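Local coordinates for divalent-cation tolerance protein CutA (Pyrococcus horikoshii, PDB 1UKU) that binds copper(II) at the interface between two trimers and is involved in resistance toward heavy metals, at residues H35-W40 with D48-A53; T7-E12 with H73-P78. One frame throughout, in Å; residues are numbered along the deposited sequence.

In the fold
Both contacts reach the chain's antiparallel sheet, their centres about 10 Å apart. Interaction 1 pairs strands 29-41 and 44-57 of a beta hairpin; interaction 2 sets the end of strand 2-8, on the far side of strand 44-57, against the loop that follows helix 62-72. Along the chain, interaction 1 is nested inside the long excursion closed by interaction 2. They meet where Tyr-75 of the loop hydrogen-bonds Glu-50 of the hairpin, close to copper-binding Asp-48. The hairpin also continues the sheet into a second subunit, while the copper site belongs to the interface between two trimers.

Interaction 1 (H35-W40 with D48-A53); sequences HRAFYW and DKEVGA. With CU (copper (II) ion), chain B.
His-35 reaches across the hairpin to Glu-50 on the same face of the sheet, its NE2 donating to OE1 at 2.8 Å. OE1 lies near the imidazole plane and is met on its anti side, while ring and carboxylate planes stand 67° apart. CG lies between the backbone N and the carbonyl carbon (chi1 65°); the end of the ring comes near strand 44-57, CE1 3.7 Å from Gly-52 N. Ala-37 CB packs against the same OE1. Backbone bonds run both ways between His-35 and Glu-50 and between Ala-37 and Asp-48, bracketing the non-hydrogen-bonded pair of Arg-36 and Lys-49. On the opposite face these two basic chains lie side by side and point the same way, Lys-49 CE over one face of the guanidinium. Their like charges come within 3.8 Å at Arg-36 NH2 and Lys-49 NZ, and a water accepts from both, weakly from arginine. Tyr-39 turns the edge of its ring to Asp-48 CB; its hydroxyl hydrogen-bonds Glu-46 and accepts from a water that also donates to Asp-48 OD2. CG of Asp-48 is anti to the backbone N (chi1 -169°), and OD1 binds copper at 2.0 Å; the copper-bound water lies 2.8 Å from OD2, where it can donate, though it has more acceptors in reach than protons. Buried Glu-50 is held by His-35 at OE1 and by Tyr-75 at OE2, which would be expected to stabilise its negative charge; Asp-48 gives OD1 to copper while OD2 accepts from the water shared with Tyr-39.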
ATOM      1  N   HIS A  35      -5.056 -10.776   1.715  1.00  5.42           N
ATOM      2  CA  HIS A  35      -5.784 -10.258   0.560  1.00  5.62           C
ATOM      3  C   HIS A  35      -6.160 -11.416  -0.337  1.00  5.70           C
ATOM      4  O   HIS A  35      -5.704 -12.544  -0.133  1.00  6.62           O
ATOM      5  CB  HIS A  35      -4.986  -9.195  -0.209  1.00  6.50           C
ATOM      6  CG  HIS A  35      -3.738  -9.717  -0.847  1.00  5.63           C
ATOM      7  ND1 HIS A  35      -2.479  -9.273  -0.508  1.00  6.80           N
ATOM      8  CD2 HIS A  35      -3.564 -10.628  -1.836  1.00  5.66           C
ATOM      9  CE1 HIS A  35      -1.582  -9.944  -1.217  1.00  6.59           C
ATOM     10  NE2 HIS A  35      -2.214 -10.750  -2.053  1.00  6.47           N
ATOM     11  N   ARG A  36      -7.007 -11.133  -1.305  1.00  5.63           N
ATOM     12  CA  ARG A  36      -7.362 -12.085  -2.354  1.00  6.17           C
ATOM     13  C   ARG A  36      -6.719 -11.627  -3.645  1.00  6.01           C
ATOM     14  O   ARG A  36      -6.882 -10.471  -4.099  1.00  7.24           O
ATOM     15  CB  ARG A  36      -8.880 -12.177  -2.493  1.00  7.07           C
ATOM     16  CG  ARG A  36      -9.491 -12.860  -1.269  1.00  9.29           C
ATOM     17  CD  ARG A  36     -10.966 -12.742  -1.191  1.00 11.85           C
ATOM     18  NE  ARG A  36     -11.515 -13.695  -0.234  1.00 14.94           N
ATOM     19  CZ  ARG A  36     -11.654 -13.492   1.068  1.00 19.31           C
ATOM     20  NH1 ARG A  36     -11.280 -12.348   1.640  1.00 21.49           N
ATOM     21  NH2 ARG A  36     -12.188 -14.464   1.817  1.00 21.15           N
ATOM     22  N   ALA A  37      -5.963 -12.520  -4.266  1.00  5.97           N
ATOM     23  CA  ALA A  37      -5.239 -12.220  -5.495  1.00  6.69           C
ATOM     24  C   ALA A  37      -5.975 -12.806  -6.706  1.00  6.47           C
ATOM     25  O   ALA A  37      -6.488 -13.893  -6.634  1.00  6.82           O
ATOM     26  CB  ALA A  37      -3.838 -12.766  -5.448  1.00  7.25           C
ATOM     27  N   PHE A  38      -5.992 -12.071  -7.800  1.00  6.37           N
ATOM     28  CA  PHE A  38      -6.559 -12.484  -9.059  1.00  7.05           C
ATOM     29  C   PHE A  38      -5.538 -12.272 -10.141  1.00  6.96           C
ATOM     30  O   PHE A  38      -4.907 -11.216 -10.223  1.00  8.32           O
ATOM     31  CB  PHE A  38      -7.821 -11.700  -9.372  1.00  6.69           C
ATOM     32  CG  PHE A  38      -8.910 -11.907  -8.377  1.00  8.15           C
ATOM     33  CD1 PHE A  38      -8.923 -11.207  -7.187  1.00  6.99           C
ATOM     34  CD2 PHE A  38      -9.909 -12.815  -8.623  1.00 10.49           C
ATOM     35  CE1 PHE A  38      -9.891 -11.426  -6.248  1.00  9.20           C
ATOM     36  CE2 PHE A  38     -10.908 -13.033  -7.667  1.00 10.33           C
ATOM     37  CZ  PHE A  38     -10.878 -12.325  -6.487  1.00 11.60           C
ATOM     38  N   TYR A  39      -5.323 -13.299 -10.965  1.00  8.72           N
ATOM     39  CA  TYR A  39      -4.303 -13.219 -11.999  1.00 10.30           C
ATOM     40  C   TYR A  39      -4.573 -14.332 -13.009  1.00 10.91           C
ATOM     41  O   TYR A  39      -5.489 -15.118 -12.835  1.00 11.24           O
ATOM     42  CB  TYR A  39      -2.903 -13.314 -11.397  1.00 10.48           C
ATOM     43  CG  TYR A  39      -2.717 -14.528 -10.533  1.00 11.86           C
ATOM     44  CD1 TYR A  39      -2.972 -14.470  -9.183  1.00 13.85           C
ATOM     45  CD2 TYR A  39      -2.324 -15.751 -11.080  1.00 12.20           C
ATOM     46  CE1 TYR A  39      -2.840 -15.580  -8.387  1.00 14.90           C
ATOM     47  CE2 TYR A  39      -2.177 -16.867 -10.289  1.00 13.96           C
ATOM     48  CZ  TYR A  39      -2.456 -16.770  -8.948  1.00 14.77           C
ATOM     49  OH  TYR A  39      -2.315 -17.883  -8.139  1.00 19.00           O
ATOM     50  N   TRP A  40      -3.802 -14.355 -14.096  1.00 12.13           N
ATOM     51  CA  TRP A  40      -3.928 -15.380 -15.132  1.00 13.80           C
ATOM     52  C   TRP A  40      -3.049 -16.563 -14.828  1.00 14.56           C
ATOM     53  O   TRP A  40      -1.893 -16.392 -14.459  1.00 15.33           O
ATOM     54  CB  TRP A  40      -3.466 -14.872 -16.494  1.00 14.50           C
ATOM     55  CG  TRP A  40      -4.407 -13.975 -17.146  1.00 15.52           C
ATOM     56  CD1 TRP A  40      -4.324 -12.616 -17.210  1.00 16.00           C
ATOM     57  CD2 TRP A  40      -5.617 -14.346 -17.818  1.00 16.14           C
ATOM     58  NE1 TRP A  40      -5.398 -12.120 -17.903  1.00 17.60           N
ATOM     59  CE2 TRP A  40      -6.223 -13.154 -18.272  1.00 17.55           C
ATOM     60  CE3 TRP A  40      -6.259 -15.559 -18.072  1.00 18.60           C
ATOM     61  CZ2 TRP A  40      -7.424 -13.148 -18.993  1.00 20.11           C
ATOM     62  CZ3 TRP A  40      -7.464 -15.557 -18.792  1.00 22.09           C
ATOM     63  CH2 TRP A  40      -8.031 -14.359 -19.235  1.00 19.52           C
ATOM     64  N   ASP A  48      -6.286 -16.680  -5.593  1.00  8.66           N
ATOM     65  CA  ASP A  48      -5.598 -17.313  -4.476  1.00  8.61           C
ATOM     66  C   ASP A  48      -5.688 -16.395  -3.262  1.00  8.07           C
ATOM     67  O   ASP A  48      -5.464 -15.186  -3.395  1.00  9.82           O
ATOM     68  CB  ASP A  48      -4.138 -17.555  -4.844  1.00  9.43           C
ATOM     69  CG  ASP A  48      -3.418 -18.426  -3.853  1.00 11.10           C
ATOM     70  OD1 ASP A  48      -4.086 -19.231  -3.159  1.00  9.48           O
ATOM     71  OD2 ASP A  48      -2.180 -18.360  -3.681  1.00 15.32           O
ATOM     72  N   LYS A  49      -5.993 -16.938  -2.096  1.00  6.65           N
ATOM     73  CA  LYS A  49      -5.913 -16.206  -0.828  1.00  7.80           C
ATOM     74  C   LYS A  49      -4.466 -16.186  -0.384  1.00  7.04           C
ATOM     75  O   LYS A  49      -3.769 -17.206  -0.398  1.00  9.46           O
ATOM     76  CB  LYS A  49      -6.738 -16.876   0.234  1.00  8.35           C
ATOM     77  CG  LYS A  49      -8.187 -16.919  -0.066  1.00 12.51           C
ATOM     78  CD  LYS A  49      -8.983 -17.427   1.114  1.00 17.31           C
ATOM     79  CE  LYS A  49      -8.968 -16.470   2.300  1.00 18.95           C
ATOM     80  NZ  LYS A  49      -9.791 -16.987   3.461  1.00 24.12           N
ATOM     81  N   GLU A  50      -4.006 -14.996  -0.046  1.00  5.91           N
ATOM     82  CA  GLU A  50      -2.609 -14.752   0.265  1.00  6.13           C
ATOM     83  C   GLU A  50      -2.456 -13.871   1.497  1.00  6.29           C
ATOM     84  O   GLU A  50      -3.403 -13.285   1.973  1.00  7.03           O
ATOM     85  CB  GLU A  50      -1.924 -14.046  -0.904  1.00  7.88           C
ATOM     86  CG  GLU A  50      -1.838 -14.823  -2.214  1.00  9.03           C
ATOM     87  CD  GLU A  50      -0.919 -14.124  -3.201  1.00 11.65           C
ATOM     88  OE1 GLU A  50      -1.036 -12.916  -3.441  1.00  8.96           O
ATOM     89  OE2 GLU A  50      -0.026 -14.792  -3.766  1.00 14.71           O
ATOM     90  N   VAL A  51      -1.206 -13.744   1.943  1.00  5.76           N
ATOM     91  CA  VAL A  51      -0.836 -12.743   2.946  1.00  5.94           C
ATOM     92  C   VAL A  51       0.139 -11.776   2.295  1.00  5.60           C
ATOM     93  O   VAL A  51       1.221 -12.204   1.848  1.00  6.65           O
ATOM     94  CB  VAL A  51      -0.246 -13.410   4.205  1.00  6.17           C
ATOM     95  CG1 VAL A  51       0.230 -12.347   5.215  1.00  7.67           C
ATOM     96  CG2 VAL A  51      -1.328 -14.288   4.831  1.00  7.23           C
ATOM     97  N   GLY A  52      -0.232 -10.516   2.199  1.00  5.83           N
ATOM     98  CA  GLY A  52       0.682  -9.507   1.699  1.00  5.87           C
ATOM     99  C   GLY A  52       1.565  -8.973   2.802  1.00  6.36           C
ATOM    100  O   GLY A  52       1.119  -8.912   3.944  1.00  6.68           O
ATOM    101  N   ALA A  53       2.781  -8.576   2.461  1.00  7.01           N
ATOM    102  CA  ALA A  53       3.784  -8.107   3.422  1.00  6.51           C
ATOM    103  C   ALA A  53       4.403  -6.816   2.933  1.00  6.43           C
ATOM    104  O   ALA A  53       4.943  -6.745   1.824  1.00  8.02           O
ATOM    105  CB  ALA A  53       4.853  -9.144   3.615  1.00  7.05           C
TER
HETATM  106 CU    CU B 150      -3.889 -19.802  -1.295  0.50 16.62          CU
HETATM  107  O   HOH W   1     -12.246 -17.546   2.536  1.00 31.61           O
HETATM  108  O   HOH W   2      -0.725 -17.587  -6.067  1.00 23.04           O
HETATM  109  O   HOH W   3      -2.102 -19.679  -1.173  1.00 20.27           O

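Interaction 2 (T7-E12 with H73-P78); sequences TFPDWE and HPYDVP
Phe-8 and His-73 lie face against face in an offset stack, planes 6° apart and centroids 4.7 Å apart, so that Phe-8 CE1 sits over the rim of the imidazole. The other face of the imidazole is covered by Pro-78 CB, above its centre, which leaves the ring sandwiched between a phenyl and a proline of its own loop. CG of His-73 is anti to the backbone N (chi1 -150°), and the ring edge meets two backbone groups: ND1 accepts from Tyr-75 N at 3.0 Å, while NE2 makes a weak, strongly bent bond to Thr-7 O. Pro-74 CD approaches the Phe-8 ring at its edge, and Pro-74 CG presses on Pro-9 CD at 3.5 Å. Pro-9 therefore fits into the notch between Pro-74 and Tyr-75, its CD also 3.6 Å from Tyr-75 CZ. Pro-9 and Tyr-75 reach toward each other tip to tip, with the phenol oxygen 3.5 Å from Pro-9 CB. Thr-7 OG1 lies in the plane of the phenol ring at its edge, 3.8 Å from CE2. Tyr-75 OH itself hydrogen-bonds Glu-50. The loop after helix 62-72 thus packs onto the turn joining strand 2-8 to helix 11-23, a strand-to-helix junction of the CutA1 fold, in the GlnB-like clan, beside the copper site at Asp-48.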
ATOM      1  N   THR A   7       4.160 -10.971  -1.582  1.00  6.64           N
ATOM      2  CA  THR A   7       3.001 -11.712  -1.150  1.00  6.99           C
ATOM      3  C   THR A   7       3.391 -13.129  -0.894  1.00  7.18           C
ATOM      4  O   THR A   7       4.341 -13.631  -1.481  1.00  8.06           O
ATOM      5  CB  THR A   7       1.849 -11.662  -2.145  1.00  7.00           C
ATOM      6  OG1 THR A   7       2.141 -12.491  -3.291  1.00  9.21           O
ATOM      7  CG2 THR A   7       1.606 -10.266  -2.663  1.00  8.08           C
ATOM      8  N   PHE A   8       2.642 -13.758  -0.008  1.00  6.52           N
ATOM      9  CA  PHE A   8       2.895 -15.139   0.450  1.00  7.25           C
ATOM     10  C   PHE A   8       1.614 -15.958   0.406  1.00  7.49           C
ATOM     11  O   PHE A   8       0.530 -15.411   0.518  1.00  6.53           O
ATOM     12  CB  PHE A   8       3.415 -15.161   1.898  1.00  7.08           C
ATOM     13  CG  PHE A   8       4.742 -14.495   2.097  1.00  7.00           C
ATOM     14  CD1 PHE A   8       5.911 -15.188   1.838  1.00  9.00           C
ATOM     15  CD2 PHE A   8       4.830 -13.158   2.536  1.00  8.95           C
ATOM     16  CE1 PHE A   8       7.135 -14.596   2.025  1.00  9.65           C
ATOM     17  CE2 PHE A   8       6.090 -12.565   2.726  1.00  9.04           C
ATOM     18  CZ  PHE A   8       7.237 -13.290   2.445  1.00  9.92           C
ATOM     19  N   PRO A   9       1.734 -17.271   0.236  1.00  8.82           N
ATOM     20  CA  PRO A   9       0.548 -18.121   0.163  1.00  9.31           C
ATOM     21  C   PRO A   9      -0.199 -18.309   1.482  1.00 11.48           C
ATOM     22  O   PRO A   9      -1.395 -18.598   1.408  1.00 14.02           O
ATOM     23  CB  PRO A   9       1.112 -19.418  -0.403  1.00 10.16           C
ATOM     24  CG  PRO A   9       2.488 -19.433   0.103  1.00  9.25           C
ATOM     25  CD  PRO A   9       2.957 -18.001  -0.093  1.00  8.73           C
ATOM     26  N   ASP A  10       0.430 -18.128   2.642  1.00 11.84           N
ATOM     27  CA  ASP A  10      -0.337 -17.966   3.884  1.00 13.37           C
ATOM     28  C   ASP A  10       0.597 -17.458   4.974  1.00 11.45           C
ATOM     29  O   ASP A  10       1.728 -17.010   4.704  1.00 10.79           O
ATOM     30  CB  ASP A  10      -1.060 -19.248   4.364  1.00 14.59           C
ATOM     31  CG  ASP A  10      -2.281 -18.955   5.293  1.00 14.38           C
ATOM     32  OD1 ASP A  10      -3.306 -18.441   4.797  1.00 18.68           O
ATOM     33  OD2 ASP A  10      -2.316 -19.248   6.528  1.00 15.42           O
ATOM     34  N   TRP A  11       0.094 -17.519   6.203  1.00 10.46           N
ATOM     35  CA  TRP A  11       0.686 -16.874   7.325  1.00  9.69           C
ATOM     36  C   TRP A  11       1.946 -17.553   7.782  1.00  9.40           C
ATOM     37  O   TRP A  11       2.867 -16.867   8.254  1.00  9.56           O
ATOM     38  CB  TRP A  11      -0.338 -16.867   8.477  1.00  8.66           C
ATOM     39  CG  TRP A  11      -1.373 -15.813   8.335  1.00  8.34           C
ATOM     40  CD1 TRP A  11      -2.623 -15.956   7.846  1.00  9.11           C
ATOM     41  CD2 TRP A  11      -1.197 -14.431   8.613  1.00  9.25           C
ATOM     42  NE1 TRP A  11      -3.266 -14.749   7.837  1.00 10.32           N
ATOM     43  CE2 TRP A  11      -2.391 -13.786   8.288  1.00  9.57           C
ATOM     44  CE3 TRP A  11      -0.133 -13.673   9.124  1.00  9.94           C
ATOM     45  CZ2 TRP A  11      -2.557 -12.405   8.465  1.00  9.10           C
ATOM     46  CZ3 TRP A  11      -0.300 -12.326   9.302  1.00 10.22           C
ATOM     47  CH2 TRP A  11      -1.487 -11.702   8.967  1.00  9.19           C
ATOM     48  N   GLU A  12       2.019 -18.878   7.717  1.00  8.99           N
ATOM     49  CA  GLU A  12       3.200 -19.571   8.227  1.00 10.01           C
ATOM     50  C   GLU A  12       4.429 -19.196   7.420  1.00  9.20           C
ATOM     51  O   GLU A  12       5.443 -18.861   7.995  1.00  9.16           O
ATOM     52  CB  GLU A  12       3.011 -21.078   8.255  1.00 10.92           C
ATOM     53  CG  GLU A  12       4.153 -21.848   8.904  1.00 15.52           C
ATOM     54  CD  GLU A  12       4.306 -21.601  10.395  1.00 19.73           C
ATOM     55  OE1 GLU A  12       3.308 -21.304  11.110  1.00 26.30           O
ATOM     56  OE2 GLU A  12       5.471 -21.684  10.849  1.00 25.67           O
ATOM     57  N   HIS A  73      11.666 -17.442  -0.516  1.00 10.16           N
ATOM     58  CA  HIS A  73      10.253 -17.308  -0.890  1.00  9.56           C
ATOM     59  C   HIS A  73       9.659 -18.643  -1.308  1.00 10.80           C
ATOM     60  O   HIS A  73      10.295 -19.395  -2.049  1.00 10.63           O
ATOM     61  CB  HIS A  73      10.079 -16.318  -2.038  1.00  9.25           C
ATOM     62  CG  HIS A  73       8.757 -15.619  -2.005  1.00  8.78           C
ATOM     63  ND1 HIS A  73       7.563 -16.265  -2.228  1.00  9.76           N
ATOM     64  CD2 HIS A  73       8.455 -14.333  -1.724  1.00  8.55           C
ATOM     65  CE1 HIS A  73       6.570 -15.401  -2.060  1.00  8.04           C
ATOM     66  NE2 HIS A  73       7.093 -14.221  -1.749  1.00  8.64           N
ATOM     67  N   PRO A  74       8.436 -18.941  -0.860  1.00 11.41           N
ATOM     68  CA  PRO A  74       7.742 -20.148  -1.350  1.00 12.36           C
ATOM     69  C   PRO A  74       7.329 -20.140  -2.818  1.00 12.43           C
ATOM     70  O   PRO A  74       7.073 -21.219  -3.377  1.00 13.91           O
ATOM     71  CB  PRO A  74       6.513 -20.258  -0.447  1.00 13.28           C
ATOM     72  CG  PRO A  74       6.362 -18.947   0.219  1.00 13.39           C
ATOM     73  CD  PRO A  74       7.696 -18.270   0.228  1.00 11.73           C
ATOM     74  N   TYR A  75       7.240 -18.973  -3.442  1.00 11.28           N
ATOM     75  CA  TYR A  75       6.928 -18.894  -4.848  1.00 11.45           C
ATOM     76  C   TYR A  75       8.175 -18.972  -5.730  1.00 12.41           C
ATOM     77  O   TYR A  75       9.163 -18.330  -5.432  1.00 13.97           O
ATOM     78  CB  TYR A  75       6.169 -17.598  -5.167  1.00 10.63           C
ATOM     79  CG  TYR A  75       4.773 -17.514  -4.572  1.00  9.83           C
ATOM     80  CD1 TYR A  75       4.066 -18.646  -4.171  1.00  9.79           C
ATOM     81  CD2 TYR A  75       4.171 -16.292  -4.406  1.00  9.95           C
ATOM     82  CE1 TYR A  75       2.783 -18.552  -3.685  1.00 10.50           C
ATOM     83  CE2 TYR A  75       2.901 -16.174  -3.897  1.00 10.73           C
ATOM     84  CZ  TYR A  75       2.199 -17.287  -3.530  1.00  9.25           C
ATOM     85  OH  TYR A  75       0.926 -17.108  -3.000  1.00 10.51           O
ATOM     86  N   ASP A  76       8.069 -19.728  -6.828  1.00 15.35           N
ATOM     87  CA  ASP A  76       9.086 -19.747  -7.886  1.00 17.18           C
ATOM     88  C   ASP A  76       9.313 -18.353  -8.456  1.00 15.82           C
ATOM     89  O   ASP A  76      10.451 -17.956  -8.713  1.00 17.06           O
ATOM     90  CB  ASP A  76       8.660 -20.651  -9.057  1.00 18.52           C
ATOM     91  CG  ASP A  76       8.397 -22.075  -8.647  1.00 24.09           C
ATOM     92  OD1 ASP A  76       9.207 -22.627  -7.866  1.00 33.11           O
ATOM     93  OD2 ASP A  76       7.430 -22.741  -9.103  1.00 29.71           O
ATOM     94  N   VAL A  77       8.219 -17.629  -8.688  1.00 14.10           N
ATOM     95  CA  VAL A  77       8.289 -16.280  -9.237  1.00 14.12           C
ATOM     96  C   VAL A  77       7.537 -15.331  -8.294  1.00 12.48           C
ATOM     97  O   VAL A  77       6.373 -15.004  -8.525  1.00 13.41           O
ATOM     98  CB  VAL A  77       7.730 -16.205 -10.680  1.00 14.26           C
ATOM     99  CG1 VAL A  77       7.922 -14.819 -11.267  1.00 15.56           C
ATOM    100  CG2 VAL A  77       8.418 -17.236 -11.591  1.00 14.87           C
ATOM    101  N   PRO A  78       8.194 -14.901  -7.229  1.00 11.07           N
ATOM    102  CA  PRO A  78       7.526 -13.995  -6.285  1.00 11.06           C
ATOM    103  C   PRO A  78       7.531 -12.592  -6.817  1.00 10.52           C
ATOM    104  O   PRO A  78       8.363 -12.250  -7.655  1.00 10.32           O
ATOM    105  CB  PRO A  78       8.406 -14.073  -5.052  1.00 10.71           C
ATOM    106  CG  PRO A  78       9.761 -14.378  -5.586  1.00 12.68           C
ATOM    107  CD  PRO A  78       9.571 -15.196  -6.830  1.00 12.35           C
TER